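Local coordinates for protein phosphoglycolate phosphatase (Lactobacillus plantarum, PDB 2HDO) that is a putative phosphoglycolate phosphatase of the haloacid dehalogenase family, probably hydrolysing 2-phosphoglycolate to glycolate and phosphate, at residues A6-I11 against E149-A154; V25-L30 against F37-A42; L142-A147 against Q172-D177; L159-S164 against L202-L207. All blocks are in the same frame, centred on the assembly; numbering follows the deposited sequence. Where two conformers were deposited one is given.

Contact 1 of 4, residues A6-I11 against E149-A154. With PO4 (phosphate ion), chain B.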
loop_
_atom_site.group_PDB
_atom_site.type_symbol
_atom_site.label_atom_id
_atom_site.label_comp_id
_atom_site.label_asym_id
_atom_site.label_seq_id
_atom_site.Cartn_x
_atom_site.Cartn_y
_atom_site.Cartn_z
ATOM N N ALA A 6 6.050 -1.720 -16.630
ATOM C CA ALA A 6 6.270 -1.642 -15.206
ATOM C C ALA A 6 5.016 -1.979 -14.439
ATOM O O ALA A 6 3.896 -1.634 -14.860
ATOM C CB ALA A 6 6.768 -0.240 -14.796
ATOM N N LEU A 7 5.231 -2.622 -13.296
ATOM C CA LEU A 7 4.203 -2.875 -12.301
ATOM C C LEU A 7 4.653 -2.285 -10.992
ATOM O O LEU A 7 5.723 -2.625 -10.510
ATOM C CB LEU A 7 3.968 -4.357 -12.101
ATOM C CG LEU A 7 3.532 -5.181 -13.278
ATOM C CD1 LEU A 7 3.271 -6.618 -12.773
ATOM C CD2 LEU A 7 2.335 -4.634 -13.983
HETATM N N MSE A 8 3.854 -1.357 -10.465
HETATM C CA MSE A 8 4.087 -0.800 -9.132
HETATM C C MSE A 8 3.049 -1.324 -8.198
HETATM O O MSE A 8 1.900 -1.449 -8.586
HETATM C CB MSE A 8 4.010 0.723 -9.170
HETATM C CG MSE A 8 4.974 1.322 -10.126
HETATM SE SE MSE A 8 6.821 1.236 -9.469
HETATM C CE MSE A 8 7.724 0.309 -11.024
ATOM N N PHE A 9 3.447 -1.630 -6.975
ATOM C CA PHE A 9 2.586 -2.244 -6.000
ATOM C C PHE A 9 2.524 -1.387 -4.732
ATOM O O PHE A 9 3.529 -0.891 -4.269
ATOM C CB PHE A 9 3.112 -3.619 -5.545
ATOM C CG PHE A 9 3.156 -4.659 -6.630
ATOM C CD1 PHE A 9 4.247 -4.705 -7.478
ATOM C CD2 PHE A 9 2.125 -5.576 -6.807
ATOM C CE1 PHE A 9 4.312 -5.625 -8.502
ATOM C CE2 PHE A 9 2.207 -6.529 -7.824
ATOM C CZ PHE A 9 3.287 -6.532 -8.680
ATOM N N ASP A 10 1.327 -1.261 -4.184
ATOM C CA ASP A 10 1.151 -0.911 -2.744
ATOM C C ASP A 10 1.471 -2.119 -1.867
ATOM O O ASP A 10 1.487 -3.238 -2.357
ATOM C CB ASP A 10 -0.304 -0.511 -2.503
ATOM C CG ASP A 10 -0.464 0.417 -1.347
ATOM O OD1 ASP A 10 0.550 0.787 -0.699
ATOM O OD2 ASP A 10 -1.628 0.759 -1.072
ATOM N N ILE A 11 1.719 -1.926 -0.566
ATOM C CA ILE A 11 2.045 -3.039 0.294
ATOM C C ILE A 11 0.814 -3.499 1.069
ATOM O O ILE A 11 0.339 -4.623 0.910
ATOM C CB ILE A 11 3.192 -2.697 1.267
ATOM C CG1 ILE A 11 4.463 -2.426 0.468
ATOM C CG2 ILE A 11 3.429 -3.864 2.213
ATOM C CD1 ILE A 11 5.582 -1.742 1.241
ATOM N N GLU A 149 9.614 7.577 -12.981
ATOM C CA GLU A 149 10.757 8.294 -13.508
ATOM C C GLU A 149 12.071 7.554 -13.186
ATOM O O GLU A 149 12.955 7.478 -14.020
ATOM C CB GLU A 149 10.815 9.706 -12.929
ATOM C CG GLU A 149 11.666 10.641 -13.730
ATOM N N LYS A 150 12.160 6.998 -11.982
ATOM C CA LYS A 150 13.362 6.281 -11.531
ATOM C C LYS A 150 13.628 4.986 -12.316
ATOM O O LYS A 150 14.775 4.580 -12.423
ATOM C CB LYS A 150 13.330 6.006 -10.009
ATOM C CG LYS A 150 13.547 7.224 -9.155
ATOM C CD LYS A 150 13.377 6.909 -7.677
ATOM N N VAL A 151 12.585 4.338 -12.838
ATOM C CA VAL A 151 12.750 3.140 -13.687
ATOM C C VAL A 151 12.591 3.453 -15.183
ATOM O O VAL A 151 12.598 2.532 -16.003
ATOM C CB VAL A 151 11.848 1.993 -13.242
ATOM C CG1 VAL A 151 12.189 1.607 -11.812
ATOM C CG2 VAL A 151 10.378 2.346 -13.377
ATOM N N ASN A 152 12.556 4.745 -15.538
ATOM C CA ASN A 152 12.442 5.178 -16.921
ATOM C C ASN A 152 11.300 4.500 -17.669
ATOM O O ASN A 152 11.500 3.933 -18.742
ATOM C CB ASN A 152 13.757 4.926 -17.665
ATOM C CG ASN A 152 14.924 5.673 -17.058
ATOM O OD1 ASN A 152 15.899 5.056 -16.630
ATOM N ND2 ASN A 152 14.833 6.998 -17.006
ATOM N N VAL A 153 10.108 4.555 -17.093
ATOM C CA VAL A 153 8.916 4.037 -17.730
ATOM C C VAL A 153 7.863 5.118 -17.695
ATOM O O VAL A 153 7.628 5.749 -16.685
ATOM C CB VAL A 153 8.397 2.728 -17.058
ATOM C CG1 VAL A 153 7.054 2.327 -17.665
ATOM C CG2 VAL A 153 9.437 1.649 -17.228
ATOM N N ALA A 154 7.256 5.358 -18.845
ATOM C CA ALA A 154 6.214 6.357 -18.979
ATOM C C ALA A 154 4.903 5.895 -18.317
ATOM O O ALA A 154 4.596 4.689 -18.299
ATOM C CB ALA A 154 5.990 6.608 -20.440
HETATM P P PO4 B . 0.344 1.371 1.866
HETATM O O1 PO4 B . 0.481 2.724 1.117
HETATM O O2 PO4 B . 1.405 0.264 1.679
HETATM O O3 PO4 B . -1.028 0.770 1.472
HETATM O O4 PO4 B . 0.317 1.663 3.371
#
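Ala6 and Met8 lie on strand 6-9, inside the parallel sheet of a Rossmann-like core, and pack against the turn that leaves helix 142-150. Ala6 CB meets Val153 CG1 at 3.9 Å and faces the branch point of that valine. Met8 is a selenomethionine whose chain bends at chi2 and chi3. This lets its terminal CE approach Val151 CG2 tip to tip, at 4.1 Å. Between the two valines, Asn152 takes a positive phi and serves as the C-prime residue of a Schellman motif. Its N bonds back to Glu149 O at 3.2 Å.

Beyond the strand the chain turns to a phosphate ion, probably from the crystallisation liquor. Ile11 N donates to phosphate O2 at 3.2 Å, with a bent angle of 146°. Asp10 forms a salt bridge with Lys138 through OD1. An alanine in place of Asp10 removes the carboxylate and would probably leave Lys138 without its salt-bridge partner beside the phosphate. Thr105, Ser106, Lys138 and Asp12 also bind the phosphate. Asp10, Asp12 and Thr14 fit the DxDx(T/V) pattern, consistent with the catalytic strand-end loop of HAD phosphatases.

Contact 2 of 4, residues V25-L30 against F37-A42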
loop_
_atom_site.group_PDB
_atom_site.type_symbol
_atom_site.label_atom_id
_atom_site.label_comp_id
_atom_site.label_asym_id
_atom_site.label_seq_id
_atom_site.Cartn_x
_atom_site.Cartn_y
_atom_site.Cartn_z
ATOM N N VAL A 25 -2.522 -2.664 16.679
ATOM C CA VAL A 25 -1.637 -1.554 16.952
ATOM C C VAL A 25 -2.480 -0.303 17.155
ATOM O O VAL A 25 -2.295 0.422 18.113
ATOM C CB VAL A 25 -0.642 -1.341 15.810
ATOM C CG1 VAL A 25 0.115 -0.019 16.031
ATOM C CG2 VAL A 25 0.327 -2.542 15.676
HETATM N N MSE A 26 -3.401 -0.043 16.231
HETATM C CA MSE A 26 -4.272 1.149 16.388
HETATM C C MSE A 26 -5.049 1.161 17.702
HETATM O O MSE A 26 -5.228 2.215 18.356
HETATM C CB MSE A 26 -5.250 1.241 15.230
HETATM C CG MSE A 26 -4.627 1.565 13.944
HETATM SE SE MSE A 26 -4.033 3.431 13.849
HETATM C CE MSE A 26 -5.805 4.364 13.719
ATOM N N ARG A 27 -5.531 0.004 18.099
ATOM C CA ARG A 27 -6.330 -0.093 19.339
ATOM C C ARG A 27 -5.441 0.315 20.506
ATOM O O ARG A 27 -5.877 1.010 21.447
ATOM C CB ARG A 27 -6.904 -1.503 19.514
ATOM C CG ARG A 27 -7.813 -1.625 20.728
ATOM C CD ARG A 27 -8.529 -2.978 20.773
ATOM N NE ARG A 27 -9.508 -3.085 19.685
ATOM C CZ ARG A 27 -9.522 -4.030 18.738
ATOM N NH1 ARG A 27 -8.654 -5.027 18.729
ATOM N NH2 ARG A 27 -10.455 -3.992 17.797
ATOM N N GLU A 28 -4.193 -0.135 20.466
ATOM C CA GLU A 28 -3.241 0.143 21.526
ATOM C C GLU A 28 -2.910 1.650 21.591
ATOM O O GLU A 28 -2.952 2.243 22.649
ATOM C CB GLU A 28 -2.006 -0.755 21.323
ATOM C CG GLU A 28 -0.970 -0.656 22.406
ATOM C CD GLU A 28 0.215 -1.579 22.141
ATOM O OE1 GLU A 28 0.029 -2.579 21.378
ATOM O OE2 GLU A 28 1.336 -1.286 22.636
ATOM N N VAL A 29 -2.611 2.262 20.448
ATOM C CA VAL A 29 -2.412 3.720 20.391
ATOM C C VAL A 29 -3.645 4.482 20.843
ATOM O O VAL A 29 -3.564 5.420 21.636
ATOM C CB VAL A 29 -1.917 4.199 18.990
ATOM C CG1 VAL A 29 -1.679 5.709 18.985
ATOM C CG2 VAL A 29 -0.662 3.444 18.628
ATOM N N LEU A 30 -4.804 4.093 20.324
ATOM C CA LEU A 30 -6.027 4.815 20.631
ATOM C C LEU A 30 -6.371 4.817 22.100
ATOM O O LEU A 30 -6.947 5.770 22.602
ATOM C CB LEU A 30 -7.200 4.268 19.792
ATOM C CG LEU A 30 -7.150 4.798 18.370
ATOM C CD1 LEU A 30 -7.861 3.864 17.448
ATOM C CD2 LEU A 30 -7.764 6.161 18.283
ATOM N N PHE A 37 -11.516 1.090 19.683
ATOM C CA PHE A 37 -11.334 0.878 18.258
ATOM C C PHE A 37 -12.109 -0.375 17.887
ATOM O O PHE A 37 -11.646 -1.481 18.135
ATOM C CB PHE A 37 -9.858 0.699 17.941
ATOM C CG PHE A 37 -9.511 0.859 16.506
ATOM C CD1 PHE A 37 -9.975 1.945 15.773
ATOM C CD2 PHE A 37 -8.687 -0.055 15.874
ATOM C CE1 PHE A 37 -9.576 2.114 14.446
ATOM C CE2 PHE A 37 -8.307 0.112 14.553
ATOM C CZ PHE A 37 -8.761 1.199 13.843
ATOM N N SER A 38 -13.304 -0.185 17.330
ATOM C CA SER A 38 -14.132 -1.292 16.899
ATOM C C SER A 38 -13.620 -1.912 15.595
ATOM O O SER A 38 -12.893 -1.280 14.812
ATOM C CB SER A 38 -15.571 -0.803 16.687
ATOM O OG SER A 38 -15.648 0.108 15.586
ATOM N N PRO A 39 -13.999 -3.163 15.349
ATOM C CA PRO A 39 -13.779 -3.827 14.073
ATOM C C PRO A 39 -14.267 -3.019 12.864
ATOM O O PRO A 39 -13.541 -2.916 11.858
ATOM C CB PRO A 39 -14.591 -5.112 14.214
ATOM C CG PRO A 39 -14.691 -5.332 15.649
ATOM C CD PRO A 39 -14.659 -4.045 16.328
ATOM N N ALA A 40 -15.459 -2.439 12.967
ATOM C CA ALA A 40 -15.985 -1.542 11.931
ATOM C C ALA A 40 -15.043 -0.383 11.668
ATOM O O ALA A 40 -14.774 -0.046 10.507
ATOM C CB ALA A 40 -17.366 -1.010 12.337
ATOM N N GLN A 41 -14.541 0.221 12.736
ATOM C CA GLN A 41 -13.624 1.348 12.606
ATOM C C GLN A 41 -12.295 0.933 11.992
ATOM O O GLN A 41 -11.717 1.670 11.212
ATOM C CB GLN A 41 -13.376 2.049 13.934
ATOM C CG GLN A 41 -14.455 3.112 14.272
ATOM C CD GLN A 41 -14.432 4.324 13.319
ATOM O OE1 GLN A 41 -13.376 4.803 12.949
ATOM N NE2 GLN A 41 -15.610 4.820 12.940
ATOM N N ALA A 42 -11.829 -0.258 12.326
ATOM C CA ALA A 42 -10.606 -0.813 11.754
ATOM C C ALA A 42 -10.753 -1.046 10.253
ATOM O O ALA A 42 -9.880 -0.647 9.461
ATOM C CB ALA A 42 -10.220 -2.110 12.509
HETATM O O HOH W 1 -11.604 -1.145 21.396
#
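Arg27 sends its CG anti to the backbone N (chi1 -176°) and then bends at chi3 (-68°), which brings its guanidinium edge to the backbone carbonyl of Phe37. NE and NH2 grip Phe37 O side-on, at 3.1 Å from NE and 2.8 Å from NH2. The NH2 bond is the straighter, at 151°, and the oxygen lies near the guanidinium plane. Phe37 N is met by a water at 2.8 Å.

The Phe37 ring itself turns to helix 19-31. Met26 CB approaches Phe37 CE2 at 3.3 Å, and Leu30 CD1 approaches Phe37 CD1 at 3.3 Å. Both come obliquely from the same side of the ring plane, from positions one helical turn apart, so the ring leans against this side of helix 19-31. An alanine in place of Phe37 would probably open a gap beside Met26 and Leu30.

Next along the chain, Ser38 is the N-cap of helix 39-45. Its OG accepts from Gln41 N at 3.1 Å. Tyr22 also touches Phe37, and Leu57 and Ile59 cover Met26 and Leu30. The arrangement is a helix-loop-helix pairing, consistent with the helical cap domain that HAD phosphatases insert after the first catalytic strand.

Contact 3 of 4, residues L142-A147 against Q172-D177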
loop_
_atom_site.group_PDB
_atom_site.type_symbol
_atom_site.label_atom_id
_atom_site.label_comp_id
_atom_site.label_asym_id
_atom_site.label_seq_id
_atom_site.Cartn_x
_atom_site.Cartn_y
_atom_site.Cartn_z
ATOM N N LEU A 142 2.526 12.488 -7.188
ATOM C CA LEU A 142 3.986 12.625 -7.176
ATOM C C LEU A 142 4.731 11.335 -6.764
ATOM O O LEU A 142 5.703 10.978 -7.419
ATOM C CB LEU A 142 4.396 13.740 -6.246
ATOM C CG LEU A 142 5.904 14.020 -6.221
ATOM C CD1 LEU A 142 6.340 14.353 -7.616
ATOM C CD2 LEU A 142 6.221 15.118 -5.230
ATOM N N PRO A 143 4.292 10.644 -5.686
ATOM C CA PRO A 143 5.060 9.439 -5.349
ATOM C C PRO A 143 5.060 8.372 -6.483
ATOM O O PRO A 143 6.087 7.753 -6.730
ATOM C CB PRO A 143 4.343 8.905 -4.100
ATOM C CG PRO A 143 3.529 10.077 -3.564
ATOM C CD PRO A 143 3.169 10.878 -4.749
ATOM N N LEU A 144 3.917 8.158 -7.145
ATOM C CA LEU A 144 3.854 7.220 -8.268
ATOM C C LEU A 144 4.678 7.684 -9.473
ATOM O O LEU A 144 5.417 6.914 -10.071
ATOM C CB LEU A 144 2.398 6.970 -8.667
ATOM C CG LEU A 144 2.125 6.034 -9.821
ATOM C CD1 LEU A 144 2.913 4.742 -9.670
ATOM C CD2 LEU A 144 0.637 5.751 -9.944
ATOM N N LEU A 145 4.576 8.962 -9.793
ATOM C CA LEU A 145 5.299 9.486 -10.917
ATOM C C LEU A 145 6.809 9.467 -10.611
ATOM O O LEU A 145 7.605 9.261 -11.501
ATOM C CB LEU A 145 4.814 10.896 -11.229
ATOM C CG LEU A 145 3.433 10.919 -11.860
ATOM C CD1 LEU A 145 2.934 12.360 -11.991
ATOM C CD2 LEU A 145 3.426 10.237 -13.213
ATOM N N THR A 146 7.200 9.650 -9.356
ATOM C CA THR A 146 8.610 9.607 -9.004
ATOM C C THR A 146 9.165 8.212 -9.225
ATOM O O THR A 146 10.222 8.031 -9.806
ATOM C CB THR A 146 8.809 10.109 -7.567
ATOM O OG1 THR A 146 8.367 11.478 -7.503
ATOM C CG2 THR A 146 10.257 10.035 -7.156
ATOM N N ALA A 147 8.404 7.207 -8.827
ATOM C CA ALA A 147 8.822 5.820 -8.995
ATOM C C ALA A 147 9.016 5.513 -10.457
ATOM O O ALA A 147 10.030 4.947 -10.869
ATOM C CB ALA A 147 7.773 4.851 -8.362
ATOM N N GLN A 172 -5.134 7.678 -11.092
ATOM C CA GLN A 172 -5.931 8.545 -11.988
ATOM C C GLN A 172 -5.213 9.866 -12.190
ATOM O O GLN A 172 -5.074 10.334 -13.322
ATOM C CB GLN A 172 -7.325 8.810 -11.411
ATOM C CG GLN A 172 -8.298 7.641 -11.514
ATOM N N ALA A 173 -4.737 10.453 -11.092
ATOM C CA ALA A 173 -4.075 11.736 -11.135
ATOM C C ALA A 173 -2.769 11.663 -11.957
ATOM O O ALA A 173 -2.385 12.587 -12.653
ATOM C CB ALA A 173 -3.817 12.255 -9.737
ATOM N N ALA A 174 -2.103 10.516 -11.851
ATOM C CA ALA A 174 -0.867 10.257 -12.576
ATOM C C ALA A 174 -1.047 9.834 -14.035
ATOM O O ALA A 174 -0.043 9.726 -14.767
ATOM C CB ALA A 174 -0.101 9.201 -11.840
ATOM N N ASN A 175 -2.295 9.595 -14.476
ATOM C CA ASN A 175 -2.570 9.020 -15.803
ATOM C C ASN A 175 -1.916 7.624 -15.975
ATOM O O ASN A 175 -1.342 7.287 -17.019
ATOM C CB ASN A 175 -2.170 9.977 -16.935
ATOM C CG ASN A 175 -3.057 11.206 -17.007
ATOM O OD1 ASN A 175 -4.256 11.124 -16.755
ATOM N ND2 ASN A 175 -2.473 12.350 -17.328
ATOM N N VAL A 176 -2.011 6.853 -14.903
ATOM C CA VAL A 176 -1.494 5.480 -14.845
ATOM C C VAL A 176 -2.691 4.547 -14.619
ATOM O O VAL A 176 -3.514 4.795 -13.751
ATOM C CB VAL A 176 -0.483 5.328 -13.696
ATOM C CG1 VAL A 176 -0.058 3.863 -13.495
ATOM C CG2 VAL A 176 0.737 6.197 -13.908
ATOM N N ASP A 177 -2.730 3.465 -15.395
ATOM C CA ASP A 177 -3.741 2.442 -15.235
ATOM C C ASP A 177 -3.698 1.849 -13.830
ATOM O O ASP A 177 -2.600 1.709 -13.237
ATOM C CB ASP A 177 -3.551 1.307 -16.247
ATOM C CG ASP A 177 -3.975 1.657 -17.629
ATOM O OD1 ASP A 177 -4.541 2.774 -17.845
ATOM O OD2 ASP A 177 -3.725 0.803 -18.530
#
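Leu144 and Val176 point at each other tip to tip. Leu144 carries CG anti to its own N (chi1 180°), which sends the CD2 methyl out from helix 142-150. That methyl comes to the branch point of the valine, with Leu144 CD2 3.9 Å from Val176 CB. Leu144 CD2 lies 4.0 Å from Val176 CG2 and 4.1 Å from Val176 CG1. It therefore meets the fork of Val176 and not a single branch. The same Leu144 CD2 also reaches Ala174 CB, at 4.0 Å.

Leu145 approaches differently. It leans in from the flank and touches Ala174 with CG and CD2. Leu145 CD2 lies 3.9 Å from Ala174 CB and 3.8 Å from Ala174 O. Ala174 CB is thus flanked by two neighbouring leucines, and its small size is consistent with the close approach of the two backbones here.

The contact joins two helices of the Rossmann-like core. Helix 165-174 links strand 158-162 to strand 177-181 in a beta-alpha-beta crossover, and helix 142-150 packs against its last turn. That turn ends in a Schellman motif at Asn175, which has positive phi and whose N bonds to Gln172 O at 3.1 Å. The chain then reverses so that Val176 also faces helix 142-150.

Within that helix, Leu142 O takes two donors from Thr146. One is the backbone N and the other is OG1, at 2.7 Å and well above the carbonyl plane. Pro143 and Ala147 turn to strands 100-104 and 125-129 instead.

Contact 4 of 4, residues L159-S164 against L202-L207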
loop_
_atom_site.group_PDB
_atom_site.type_symbol
_atom_site.label_atom_id
_atom_site.label_comp_id
_atom_site.label_asym_id
_atom_site.label_seq_id
_atom_site.Cartn_x
_atom_site.Cartn_y
_atom_site.Cartn_z
ATOM N N LEU A 159 1.334 -0.055 -14.644
ATOM C CA LEU A 159 0.117 -0.455 -13.926
ATOM C C LEU A 159 0.422 -0.351 -12.434
ATOM O O LEU A 159 1.424 -0.931 -11.952
ATOM C CB LEU A 159 -0.277 -1.873 -14.278
ATOM C CG LEU A 159 -1.585 -2.407 -13.714
ATOM C CD1 LEU A 159 -2.784 -1.697 -14.209
ATOM C CD2 LEU A 159 -1.658 -3.858 -14.007
ATOM N N PHE A 160 -0.427 0.367 -11.710
ATOM C CA PHE A 160 -0.347 0.451 -10.241
ATOM C C PHE A 160 -1.380 -0.514 -9.672
ATOM O O PHE A 160 -2.576 -0.384 -9.926
ATOM C CB PHE A 160 -0.596 1.898 -9.819
ATOM C CG PHE A 160 -0.387 2.193 -8.370
ATOM C CD1 PHE A 160 0.579 1.539 -7.589
ATOM C CD2 PHE A 160 -1.127 3.230 -7.758
ATOM C CE1 PHE A 160 0.737 1.831 -6.247
ATOM C CE2 PHE A 160 -0.911 3.540 -6.422
ATOM C CZ PHE A 160 0.012 2.820 -5.670
ATOM N N ILE A 161 -0.898 -1.446 -8.864
ATOM C CA ILE A 161 -1.711 -2.482 -8.274
ATOM C C ILE A 161 -1.869 -2.224 -6.794
ATOM O O ILE A 161 -0.885 -2.117 -6.050
ATOM C CB ILE A 161 -1.112 -3.883 -8.514
ATOM C CG1 ILE A 161 -0.972 -4.089 -10.029
ATOM C CG2 ILE A 161 -1.947 -4.979 -7.846
ATOM C CD1 ILE A 161 -0.259 -5.328 -10.424
ATOM N N GLY A 162 -3.114 -2.068 -6.376
ATOM C CA GLY A 162 -3.415 -1.845 -4.976
ATOM C C GLY A 162 -4.885 -2.071 -4.644
ATOM O O GLY A 162 -5.642 -2.588 -5.470
ATOM N N ASP A 163 -5.295 -1.679 -3.443
ATOM C CA ASP A 163 -6.691 -1.946 -3.025
ATOM C C ASP A 163 -7.239 -0.844 -2.126
ATOM O O ASP A 163 -7.794 -1.098 -1.052
ATOM C CB ASP A 163 -6.836 -3.318 -2.362
ATOM C CG ASP A 163 -8.282 -3.732 -2.189
ATOM O OD1 ASP A 163 -9.111 -3.530 -3.108
ATOM O OD2 ASP A 163 -8.584 -4.301 -1.128
ATOM N N SER A 164 -7.023 0.399 -2.521
ATOM C CA SER A 164 -7.625 1.531 -1.805
ATOM C C SER A 164 -8.060 2.607 -2.776
ATOM O O SER A 164 -7.504 2.729 -3.848
ATOM C CB SER A 164 -6.643 2.137 -0.789
ATOM O OG SER A 164 -5.579 2.749 -1.478
ATOM N N LEU A 202 -2.230 -14.545 -8.709
ATOM C CA LEU A 202 -1.738 -15.179 -9.929
ATOM C C LEU A 202 -2.456 -14.731 -11.228
ATOM O O LEU A 202 -1.942 -14.889 -12.340
ATOM C CB LEU A 202 -1.708 -16.704 -9.771
ATOM C CG LEU A 202 -0.675 -17.134 -8.721
ATOM C CD1 LEU A 202 -0.851 -18.606 -8.360
ATOM C CD2 LEU A 202 0.749 -16.854 -9.222
ATOM N N ASP A 203 -3.618 -14.112 -11.078
ATOM C CA ASP A 203 -4.339 -13.567 -12.219
ATOM C C ASP A 203 -3.586 -12.436 -12.908
ATOM O O ASP A 203 -3.835 -12.160 -14.068
ATOM C CB ASP A 203 -5.705 -13.039 -11.801
ATOM C CG ASP A 203 -6.632 -14.130 -11.260
ATOM O OD1 ASP A 203 -6.405 -15.339 -11.532
ATOM O OD2 ASP A 203 -7.615 -13.752 -10.593
ATOM N N ILE A 204 -2.696 -11.772 -12.176
ATOM C CA ILE A 204 -1.811 -10.753 -12.768
ATOM C C ILE A 204 -0.995 -11.361 -13.926
ATOM O O ILE A 204 -0.759 -10.690 -14.921
ATOM C CB ILE A 204 -0.899 -10.122 -11.697
ATOM C CG1 ILE A 204 -1.791 -9.432 -10.657
ATOM C CG2 ILE A 204 0.112 -9.158 -12.352
ATOM C CD1 ILE A 204 -1.101 -8.896 -9.366
ATOM N N LEU A 205 -0.625 -12.644 -13.830
ATOM C CA LEU A 205 0.141 -13.267 -14.905
ATOM C C LEU A 205 -0.600 -13.299 -16.216
ATOM O O LEU A 205 0.041 -13.419 -17.273
ATOM C CB LEU A 205 0.600 -14.684 -14.536
ATOM C CG LEU A 205 1.439 -14.792 -13.262
ATOM C CD1 LEU A 205 1.720 -16.262 -12.942
ATOM C CD2 LEU A 205 2.719 -14.005 -13.438
ATOM N N GLU A 206 -1.926 -13.232 -16.184
ATOM C CA GLU A 206 -2.715 -13.244 -17.417
ATOM C C GLU A 206 -2.401 -12.027 -18.308
ATOM O O GLU A 206 -2.623 -12.092 -19.508
ATOM C CB GLU A 206 -4.219 -13.286 -17.126
ATOM C CG GLU A 206 -4.726 -14.560 -16.393
ATOM C CD GLU A 206 -6.073 -14.351 -15.647
ATOM N N LEU A 207 -1.883 -10.934 -17.744
ATOM C CA LEU A 207 -1.434 -9.797 -18.558
ATOM C C LEU A 207 -0.231 -10.107 -19.424
ATOM O O LEU A 207 0.097 -9.305 -20.292
ATOM C CB LEU A 207 -1.022 -8.603 -17.695
ATOM C CG LEU A 207 -1.958 -7.979 -16.648
ATOM C CD1 LEU A 207 -1.154 -7.090 -15.700
ATOM C CD2 LEU A 207 -3.011 -7.204 -17.329
#
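Leu159 and Ile161 meet Leu207 and Ile204 through methyl groups alone, with no flat group between them. The ring nearest in the chain is Phe160. It projects from the other face of strand 158-162, toward Met8 and Leu144, and has no part in this contact.

Ile161 and Ile204 reach toward each other tip to tip. In both, CG1 stands anti to the carbonyl carbon and the chain runs on extended at chi2 (173° in Ile161, 171° in Ile204). The two CD1 atoms, of Ile161 and Ile204, end 3.8 Å apart. Leu159 and Leu207 cross at an angle. Leu159 CD2 lies 3.7 Å from Leu207 CD1.

Segment 202-207 has helical backbone angles, and its backbone bonds run to the residue three before. Leu207 N, for example, donates to Ile204 O at 3.0 Å. Such a turn places Ile204 and Leu207 on one side, facing the sheet. Phe198 touches both of them, and Leu7 and Leu91 also touch Ile204.

After the strand, Ser164 OG caps the next helix at Asp167 N. Gly162, Asp163 and Asp167 fit the GDxxxD motif of the family, whose acids bind magnesium in relatives.

The contact itself has no directional polar bond across it. It is likely to depend on close packing of aliphatic side chains and on the burial of Leu159, Ile161 and Ile204, with Leu207 at the margin, as the C-terminal turn closes over this face of the sheet.

Overall arrangement
Contacts 1, 3 and 4 share one Rossmann-like core. Strands 6-9 and 158-162 are neighbours in the sheet, and Met8 O lies 2.8 Å from Ile161 N, a probable hydrogen bond. Contacts 1 and 3 both use helix 142-150, with centres about 9 Å apart; Met8 SE packs on Ala147 CB at 3.9 Å. Contact 4 covers the other face of the sheet, its centre about 16 Å from that of contact 3. Contact 2 stands apart in the probable cap, its centre about 32 Å from that of contact 1. The phosphate marks the probable active site at the end of strand 6-9. Asp167, next to contact 4, comes close to Asp10 there.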